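Local coordinates for protein adenylyltransferase (Bartonella henselae str. Houston-1, PDB 5NH2) that transfers AMP from ATP to specific residues of host target proteins, a virulence activity carried by its Fic (Fido) domain, at residues N127-T132 / A169-H174; L176-I181 / E207-P212; E184-A189 / Q203-D208. All blocks are in the same frame, centred on the assembly; numbering follows the deposited sequence.

The chain combines the Fic domain, mostly helical, with a following region that belongs to the intracellular delivery domain family. Contact 1 comes first along the chain: 127-132 meets 169-174, closing a loop that carries helix 133-150 and most of helix 157-171. Contact 2 opens just afterwards and spans helix 183-196 and most of helix 200-208. Inside it, contact 3 joins these two helices; the nesting is not clean, because the segments 207-212 and 203-208 overlap at Glu207 and Asp208. Packing links the series: Ala169 of contact 1 touches Leu176 of contact 2, and Ile181 of contact 2 lies against Leu205 of contact 3. Contact 3 also reaches strand 237-239, beyond the helical core.

Contact 1: residues N127-T132 / A169-H174; sequences NLQGLT and AKAAGH
Gln129 lies along the C-terminal end of helix 157-171 in the Fic domain, where Ala171 and Ala172 lead into a Schellman motif at Gly173. From CB, Gln129 CG is placed beside the backbone N (chi1 -78°) and packs 3.6 Å from Ala172 CA. CD continues past the carbonyl O of Ala171, and the extended chain ends with Gln129 NE2 4.1 Å from Ala171 CB; these are packing contacts. On the neighbouring residue, Leu128 O sits 3.3 Å from Ala172 CB. The Schellman motif is defined by the positive phi of Gly173 and two bonds back into the last turn, one of them His174 N to Ala169 O at 2.8 Å. His174, whose backbone N closes the motif, also supplies the direct polar link: His174 NE2 donates to Leu131 O at 2.9 Å. The acceptor lies in the imidazole plane, yet NE2 stands above the carbonyl plane, and the bond is bent (133°). Phe136 of helix 133-150 meets the same ring, with the two planes inclined at about 35°. A water bridges the segments, lying 2.9 Å from His174 NE2, 3.1 Å from Leu131 N and 2.7 Å from Ala172 O.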
loop_
_atom_site.group_PDB
_atom_site.type_symbol
_atom_site.label_atom_id
_atom_site.label_comp_id
_atom_site.label_asym_id
_atom_site.label_seq_id
_atom_site.Cartn_x
_atom_site.Cartn_y
_atom_site.Cartn_z
ATOM N N ASN A 127 16.313 5.946 12.705
ATOM C CA ASN A 127 14.956 5.727 12.243
ATOM C C ASN A 127 14.494 6.828 11.300
ATOM O O ASN A 127 13.286 7.036 11.136
ATOM C CB ASN A 127 14.019 5.572 13.445
ATOM C CG ASN A 127 14.404 4.387 14.293
ATOM O OD1 ASN A 127 14.506 3.240 13.800
ATOM N ND2 ASN A 127 14.667 4.646 15.563
ATOM N N LEU A 128 15.461 7.491 10.653
ATOM C CA LEU A 128 15.218 8.545 9.662
ATOM C C LEU A 128 14.534 9.756 10.286
ATOM O O LEU A 128 13.792 10.469 9.611
ATOM C CB LEU A 128 14.387 8.046 8.466
ATOM C CG LEU A 128 14.923 6.859 7.672
ATOM C CD1 LEU A 128 14.179 6.752 6.344
ATOM C CD2 LEU A 128 16.434 7.001 7.451
ATOM N N GLN A 129 14.756 9.991 11.571
ATOM C CA GLN A 129 14.120 11.121 12.231
ATOM C C GLN A 129 14.969 12.393 12.072
ATOM O O GLN A 129 16.113 12.365 11.592
ATOM C CB GLN A 129 13.867 10.771 13.708
ATOM C CG GLN A 129 12.614 9.859 13.889
ATOM C CD GLN A 129 12.601 8.968 15.140
ATOM O OE1 GLN A 129 13.235 9.260 16.143
ATOM N NE2 GLN A 129 11.872 7.858 15.058
ATOM N N GLY A 130 14.400 13.516 12.509
ATOM C CA GLY A 130 15.078 14.799 12.412
ATOM C C GLY A 130 15.535 15.161 11.016
ATOM O O GLY A 130 16.590 15.783 10.854
ATOM N N LEU A 131 14.782 14.761 9.998
ATOM C CA LEU A 131 15.072 15.073 8.608
ATOM C C LEU A 131 13.930 15.918 8.067
ATOM O O LEU A 131 12.802 15.838 8.562
ATOM C CB LEU A 131 15.227 13.790 7.759
ATOM C CG LEU A 131 16.373 12.885 8.193
ATOM C CD1 LEU A 131 16.501 11.523 7.429
ATOM C CD2 LEU A 131 17.702 13.707 8.170
ATOM N N THR A 132 14.212 16.701 7.023
ATOM C CA THR A 132 13.127 17.312 6.254
ATOM C C THR A 132 12.386 16.236 5.452
ATOM O O THR A 132 12.822 15.089 5.368
ATOM C CB THR A 132 13.662 18.344 5.263
ATOM O OG1 THR A 132 14.488 17.677 4.292
ATOM C CG2 THR A 132 14.442 19.413 5.952
ATOM N N ALA A 169 7.266 6.684 8.471
ATOM C CA ALA A 169 7.124 8.118 8.176
ATOM C C ALA A 169 6.437 8.858 9.311
ATOM O O ALA A 169 6.791 10.002 9.626
ATOM C CB ALA A 169 6.326 8.331 6.890
ATOM N N LYS A 170 5.399 8.250 9.900
ATOM C CA LYS A 170 4.686 8.937 10.968
ATOM C C LYS A 170 5.609 9.210 12.139
ATOM O O LYS A 170 5.550 10.286 12.744
ATOM C CB LYS A 170 3.473 8.121 11.421
ATOM C CG LYS A 170 2.410 8.918 12.135
ATOM C CD LYS A 170 1.186 8.026 12.428
ATOM C CE LYS A 170 0.783 7.139 11.217
ATOM N NZ LYS A 170 -0.325 6.152 11.486
ATOM N N ALA A 171 6.491 8.258 12.468
ATOM C CA ALA A 171 7.337 8.486 13.641
ATOM C C ALA A 171 8.448 9.489 13.338
ATOM O O ALA A 171 8.913 10.189 14.246
ATOM C CB ALA A 171 7.910 7.170 14.186
ATOM N N ALA A 172 8.843 9.617 12.074
ATOM C CA ALA A 172 9.832 10.613 11.673
ATOM C C ALA A 172 9.216 11.981 11.415
ATOM O O ALA A 172 9.939 12.910 11.047
ATOM C CB ALA A 172 10.580 10.148 10.426
ATOM N N GLY A 173 7.908 12.125 11.593
ATOM C CA GLY A 173 7.258 13.406 11.433
ATOM C C GLY A 173 6.793 13.729 10.031
ATOM O O GLY A 173 6.631 14.916 9.709
ATOM N N HIS A 174 6.580 12.723 9.188
ATOM C CA HIS A 174 6.113 12.924 7.814
ATOM C C HIS A 174 4.979 11.945 7.556
ATOM O O HIS A 174 4.462 11.326 8.494
ATOM C CB HIS A 174 7.250 12.741 6.799
ATOM C CG HIS A 174 8.480 13.506 7.160
ATOM N ND1 HIS A 174 8.549 14.880 7.076
ATOM C CD2 HIS A 174 9.662 13.100 7.682
ATOM C CE1 HIS A 174 9.728 15.287 7.516
ATOM N NE2 HIS A 174 10.426 14.227 7.886
HETATM O O HOH W 1 12.256 12.930 9.682
HETATM O O HOH W 2 11.061 16.144 10.924
#

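Contact 2: residues L176-I181 / E207-P212; sequences LNFSLI and EDISNP
Ile209, at the C-terminal end of helix 200-208 of the Fic domain, fits its side chain against the turn 176-181, whose residues 178-180 form a short 3-10 segment. Its branches divide the first shell. Ile209 CG2 meets Ile181 CD1 at 3.5 Å, the two side chains running nearly perpendicular, and Ile209 CG1 faces Leu176 CD2 at 4.1 Å. Ile209 CD1 makes a CH-pi contact, 4.2 Å from the centroid of the Phe178 ring and 14° off its normal. This division follows from chi1 of 71°, which sets CG1 between the backbone N and carbonyl carbon. The backbone fixes the pairing: Asn177 N donates to Ile209 O at 2.9 Å, with 143° at the hydrogen. In the next shell, Asn177 OD1 accepts from Ser179 OG at 3.0 Å; its weak bond from Ser179 N is that of an Asx turn. Outward again, Asn177 packs on Glu23 of the other chain, the antitoxin homologue BiaA, while the side chains of Phe178 and Arg162, a probable ATP-binding residue, come within about 4 Å. Ser210 OG bonds Phe206 O, Arg133 and Asn137, holding the backbone next to Ile209, whose CG2 lies 3.4 Å from Asn177 O.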
loop_
_atom_site.group_PDB
_atom_site.type_symbol
_atom_site.label_atom_id
_atom_site.label_comp_id
_atom_site.label_asym_id
_atom_site.label_seq_id
_atom_site.Cartn_x
_atom_site.Cartn_y
_atom_site.Cartn_z
ATOM N N LEU A 176 3.229 9.124 4.390
ATOM C CA LEU A 176 3.223 8.451 3.098
ATOM C C LEU A 176 1.803 7.924 2.916
ATOM O O LEU A 176 1.375 7.016 3.640
ATOM C CB LEU A 176 4.265 7.312 3.069
ATOM C CG LEU A 176 5.700 7.818 3.032
ATOM C CD1 LEU A 176 6.748 6.677 3.138
ATOM C CD2 LEU A 176 5.983 8.659 1.761
ATOM N N ASN A 177 1.064 8.460 1.951
ATOM C CA ASN A 177 -0.346 8.079 1.857
ATOM C C ASN A 177 -0.524 7.169 0.648
ATOM O O ASN A 177 -0.846 7.635 -0.453
ATOM C CB ASN A 177 -1.248 9.318 1.785
ATOM C CG ASN A 177 -2.705 8.980 2.062
ATOM O OD1 ASN A 177 -3.145 7.841 1.808
ATOM N ND2 ASN A 177 -3.459 9.949 2.576
ATOM N N PHE A 178 -0.465 5.855 0.907
ATOM C CA PHE A 178 -0.420 4.868 -0.159
ATOM C C PHE A 178 -1.786 4.633 -0.760
ATOM O O PHE A 178 -1.885 4.132 -1.889
ATOM C CB PHE A 178 0.167 3.545 0.346
ATOM C CG PHE A 178 1.662 3.539 0.378
ATOM C CD1 PHE A 178 2.396 3.427 -0.810
ATOM C CD2 PHE A 178 2.335 3.658 1.574
ATOM C CE1 PHE A 178 3.769 3.407 -0.806
ATOM C CE2 PHE A 178 3.720 3.673 1.591
ATOM C CZ PHE A 178 4.445 3.545 0.396
ATOM N N SER A 179 -2.837 5.020 -0.045
ATOM C CA SER A 179 -4.162 4.861 -0.599
ATOM C C SER A 179 -4.388 5.773 -1.796
ATOM O O SER A 179 -5.417 5.651 -2.469
ATOM C CB SER A 179 -5.207 5.081 0.509
ATOM O OG SER A 179 -5.521 6.446 0.621
ATOM N N LEU A 180 -3.466 6.681 -2.087
ATOM C CA LEU A 180 -3.622 7.566 -3.232
ATOM C C LEU A 180 -2.941 7.015 -4.483
ATOM O O LEU A 180 -2.989 7.676 -5.539
ATOM C CB LEU A 180 -3.070 8.955 -2.902
ATOM C CG LEU A 180 -3.679 9.599 -1.653
ATOM C CD1 LEU A 180 -3.259 11.066 -1.578
ATOM C CD2 LEU A 180 -5.200 9.489 -1.604
ATOM N N ILE A 181 -2.338 5.823 -4.377
ATOM C CA ILE A 181 -1.515 5.207 -5.433
ATOM C C ILE A 181 -2.297 4.051 -6.031
ATOM O O ILE A 181 -2.672 3.139 -5.293
ATOM C CB ILE A 181 -0.186 4.683 -4.861
ATOM C CG1 ILE A 181 0.685 5.852 -4.394
ATOM C CG2 ILE A 181 0.542 3.748 -5.878
ATOM C CD1 ILE A 181 0.833 6.913 -5.446
ATOM N N GLU A 207 6.773 11.683 -3.664
ATOM C CA GLU A 207 6.466 13.115 -3.559
ATOM C C GLU A 207 4.943 13.378 -3.529
ATOM O O GLU A 207 4.452 14.133 -2.676
ATOM C CB GLU A 207 7.140 13.886 -4.700
ATOM C CG GLU A 207 6.533 15.273 -4.971
ATOM C CD GLU A 207 6.972 16.363 -3.980
ATOM O OE1 GLU A 207 7.873 16.126 -3.114
ATOM O OE2 GLU A 207 6.380 17.474 -4.067
ATOM N N ASP A 208 4.190 12.751 -4.437
ATOM C CA ASP A 208 2.745 12.974 -4.517
ATOM C C ASP A 208 2.015 12.601 -3.223
ATOM O O ASP A 208 0.985 13.215 -2.893
ATOM C CB ASP A 208 2.168 12.169 -5.692
ATOM C CG ASP A 208 2.440 12.830 -7.026
ATOM O OD1 ASP A 208 3.109 13.895 -7.035
ATOM O OD2 ASP A 208 1.998 12.295 -8.065
ATOM N N ILE A 209 2.483 11.563 -2.517
ATOM C CA ILE A 209 1.784 11.043 -1.332
ATOM C C ILE A 209 2.391 11.533 -0.004
ATOM O O ILE A 209 1.982 11.058 1.067
ATOM C CB ILE A 209 1.712 9.521 -1.375
ATOM C CG1 ILE A 209 3.114 8.960 -1.128
ATOM C CG2 ILE A 209 1.219 9.090 -2.757
ATOM C CD1 ILE A 209 3.108 7.450 -1.013
ATOM N N SER A 210 3.379 12.431 -0.050
ATOM C CA SER A 210 3.971 13.075 1.132
ATOM C C SER A 210 3.711 14.580 1.160
ATOM O O SER A 210 3.582 15.157 2.240
ATOM C CB SER A 210 5.481 12.796 1.266
ATOM O OG SER A 210 6.194 13.239 0.132
ATOM N N ASN A 211 3.880 15.263 0.033
ATOM C CA ASN A 211 3.552 16.675 -0.053
ATOM C C ASN A 211 2.086 16.940 0.298
ATOM O O ASN A 211 1.180 16.479 -0.423
ATOM C CB ASN A 211 3.869 17.199 -1.455
ATOM C CG ASN A 211 3.958 18.723 -1.497
ATOM O OD1 ASN A 211 3.120 19.410 -0.924
ATOM N ND2 ASN A 211 4.992 19.249 -2.155
ATOM N N PRO A 212 1.816 17.699 1.370
ATOM C CA PRO A 212 0.418 18.013 1.755
ATOM C C PRO A 212 -0.411 18.668 0.659
ATOM O O PRO A 212 -1.575 18.280 0.440
ATOM C CB PRO A 212 0.590 18.971 2.943
ATOM C CG PRO A 212 1.967 18.636 3.519
ATOM C CD PRO A 212 2.815 18.172 2.347
#

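Contact 3: residues E184-A189 / Q203-D208; sequences ERMMVA and QHLFED
The guanidinium of Arg185 and the imidazole of His204 meet edge to face. Arg185 NH2 stands 3.3 Å above the His204 ring plane, over its centre, and His204 CG lies near the guanidinium plane, so the charged group presents its edge to the ring. One face of the guanidinium lies against the backbone of the facing helix, with Leu205 CA 3.4 Å above its plane. At the edge it meets Asp208 in a buried salt bridge: both terminal nitrogens bond to the same oxygen, at 2.8 Å from Arg185 NH1 to Asp208 OD2 and 2.9 Å from Arg185 NH2 to the same atom. OD2 is close to the guanidinium plane, but the carboxylate is turned 63° from it; NH1 arrives on the anti side, whereas NH2 stands well off the plane of the carboxylate. Val239 N also donates to this oxygen. Three donors on one buried atom would be expected to favour the ionised carboxylate.

An extended chain brings Arg185 this far: CG is anti to the backbone N (chi1 177°) and the following torsions stay near anti through NE. Beside it the contact is apolar, with Leu205 CD1 3.8 Å from Ala189 CB and 4.2 Å from Met186 SD. Met186 in turn lies about 5 Å, side chain to side chain, from Arg162, which probably binds ATP.

The axes of 184-189 and 203-208 approach to 10.5 Å, their directions 140° apart, which makes a roughly antiparallel helix pair of the Fic domain. Phe144 of helix 133-150 touches both Met186 and Phe206. Strand 237-239 packs through Met238 on Arg185, His204 and Asp208, and Val239 O takes the bond from His204 NE2, joining helix 200-208 to the first strand of the following sheet.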
loop_
_atom_site.group_PDB
_atom_site.type_symbol
_atom_site.label_atom_id
_atom_site.label_comp_id
_atom_site.label_asym_id
_atom_site.label_seq_id
_atom_site.Cartn_x
_atom_site.Cartn_y
_atom_site.Cartn_z
ATOM N N GLU A 184 -1.669 0.152 -10.992
ATOM C CA GLU A 184 -0.880 0.460 -12.179
ATOM C C GLU A 184 0.372 1.283 -11.850
ATOM O O GLU A 184 1.486 0.939 -12.287
ATOM C CB GLU A 184 -1.768 1.207 -13.177
ATOM C CG GLU A 184 -1.036 1.680 -14.436
ATOM C CD GLU A 184 -0.601 0.516 -15.338
ATOM O OE1 GLU A 184 -1.029 -0.651 -15.120
ATOM O OE2 GLU A 184 0.175 0.781 -16.283
ATOM N N ARG A 185 0.201 2.405 -11.133
ATOM C CA ARG A 185 1.336 3.301 -10.880
ATOM C C ARG A 185 2.391 2.611 -10.012
ATOM O O ARG A 185 3.590 2.695 -10.311
ATOM C CB ARG A 185 0.865 4.612 -10.231
ATOM C CG ARG A 185 2.031 5.578 -9.857
ATOM C CD ARG A 185 1.579 6.851 -9.109
ATOM N NE ARG A 185 2.600 7.900 -9.198
ATOM C CZ ARG A 185 2.508 9.139 -8.687
ATOM N NH1 ARG A 185 1.435 9.540 -7.995
ATOM N NH2 ARG A 185 3.519 9.988 -8.855
ATOM N N MET A 186 1.944 1.846 -8.990
ATOM C CA MET A 186 2.857 1.066 -8.147
ATOM C C MET A 186 3.735 0.147 -8.994
ATOM O O MET A 186 4.961 0.081 -8.793
ATOM C CB MET A 186 2.061 0.240 -7.104
ATOM C CG MET A 186 2.941 -0.401 -5.973
ATOM S SD MET A 186 3.798 0.895 -4.954
ATOM C CE MET A 186 5.478 0.739 -5.532
ATOM N N MET A 187 3.122 -0.552 -9.968
ATOM C CA MET A 187 3.904 -1.486 -10.765
ATOM C C MET A 187 4.864 -0.747 -11.716
ATOM O O MET A 187 6.028 -1.158 -11.876
ATOM C CB MET A 187 2.981 -2.444 -11.536
ATOM C CG MET A 187 3.680 -3.015 -12.836
ATOM S SD MET A 187 2.566 -3.595 -14.118
ATOM C CE MET A 187 1.862 -2.164 -14.930
ATOM N N VAL A 188 4.411 0.356 -12.338
ATOM C CA VAL A 188 5.311 1.153 -13.183
ATOM C C VAL A 188 6.553 1.589 -12.381
ATOM O O VAL A 188 7.695 1.460 -12.851
ATOM C CB VAL A 188 4.560 2.382 -13.763
ATOM C CG1 VAL A 188 5.523 3.348 -14.417
ATOM C CG2 VAL A 188 3.455 2.014 -14.783
ATOM N N ALA A 189 6.341 2.138 -11.172
ATOM C CA ALA A 189 7.453 2.638 -10.343
ATOM C C ALA A 189 8.421 1.511 -9.983
ATOM O O ALA A 189 9.639 1.646 -10.161
ATOM C CB ALA A 189 6.925 3.337 -9.059
ATOM N N GLN A 203 10.598 8.198 -6.938
ATOM C CA GLN A 203 10.707 9.506 -6.284
ATOM C C GLN A 203 9.437 10.365 -6.482
ATOM O O GLN A 203 8.989 11.048 -5.551
ATOM C CB GLN A 203 11.962 10.250 -6.811
ATOM C CG GLN A 203 13.335 9.628 -6.442
ATOM C CD GLN A 203 14.470 10.022 -7.435
ATOM O OE1 GLN A 203 14.205 10.621 -8.473
ATOM N NE2 GLN A 203 15.731 9.684 -7.103
ATOM N N HIS A 204 8.849 10.350 -7.691
ATOM C CA HIS A 204 7.627 11.112 -7.981
ATOM C C HIS A 204 6.426 10.545 -7.210
ATOM O O HIS A 204 5.637 11.306 -6.604
ATOM C CB HIS A 204 7.391 11.106 -9.498
ATOM C CG HIS A 204 6.173 11.861 -9.944
ATOM N ND1 HIS A 204 5.604 11.685 -11.192
ATOM C CD2 HIS A 204 5.419 12.803 -9.320
ATOM C CE1 HIS A 204 4.546 12.474 -11.313
ATOM N NE2 HIS A 204 4.410 13.158 -10.188
ATOM N N LEU A 205 6.332 9.205 -7.159
ATOM C CA LEU A 205 5.373 8.527 -6.296
ATOM C C LEU A 205 5.455 9.033 -4.848
ATOM O O LEU A 205 4.444 9.496 -4.299
ATOM C CB LEU A 205 5.598 7.008 -6.363
ATOM C CG LEU A 205 4.505 6.096 -5.765
ATOM C CD1 LEU A 205 4.515 4.741 -6.445
ATOM C CD2 LEU A 205 4.677 5.887 -4.312
ATOM N N PHE A 206 6.645 8.925 -4.203
ATOM C CA PHE A 206 6.800 9.361 -2.797
ATOM C C PHE A 206 6.496 10.858 -2.625
ATOM O O PHE A 206 5.994 11.273 -1.564
ATOM C CB PHE A 206 8.224 9.062 -2.258
ATOM C CG PHE A 206 8.406 7.651 -1.644
ATOM C CD1 PHE A 206 8.174 6.476 -2.405
ATOM C CD2 PHE A 206 8.882 7.505 -0.337
ATOM C CE1 PHE A 206 8.371 5.205 -1.848
ATOM C CE2 PHE A 206 9.071 6.225 0.258
ATOM C CZ PHE A 206 8.810 5.085 -0.487
ATOM N N GLU A 207 6.773 11.683 -3.664
ATOM C CA GLU A 207 6.466 13.115 -3.559
ATOM C C GLU A 207 4.943 13.378 -3.529
ATOM O O GLU A 207 4.452 14.133 -2.676
ATOM C CB GLU A 207 7.140 13.886 -4.700
ATOM C CG GLU A 207 6.533 15.273 -4.971
ATOM C CD GLU A 207 6.972 16.363 -3.980
ATOM O OE1 GLU A 207 7.873 16.126 -3.114
ATOM O OE2 GLU A 207 6.380 17.474 -4.067
ATOM N N ASP A 208 4.190 12.751 -4.437
ATOM C CA ASP A 208 2.745 12.974 -4.517
ATOM C C ASP A 208 2.015 12.601 -3.223
ATOM O O ASP A 208 0.985 13.215 -2.893
ATOM C CB ASP A 208 2.168 12.169 -5.692
ATOM C CG ASP A 208 2.440 12.830 -7.026
ATOM O OD1 ASP A 208 3.109 13.895 -7.035
ATOM O OD2 ASP A 208 1.998 12.295 -8.065
#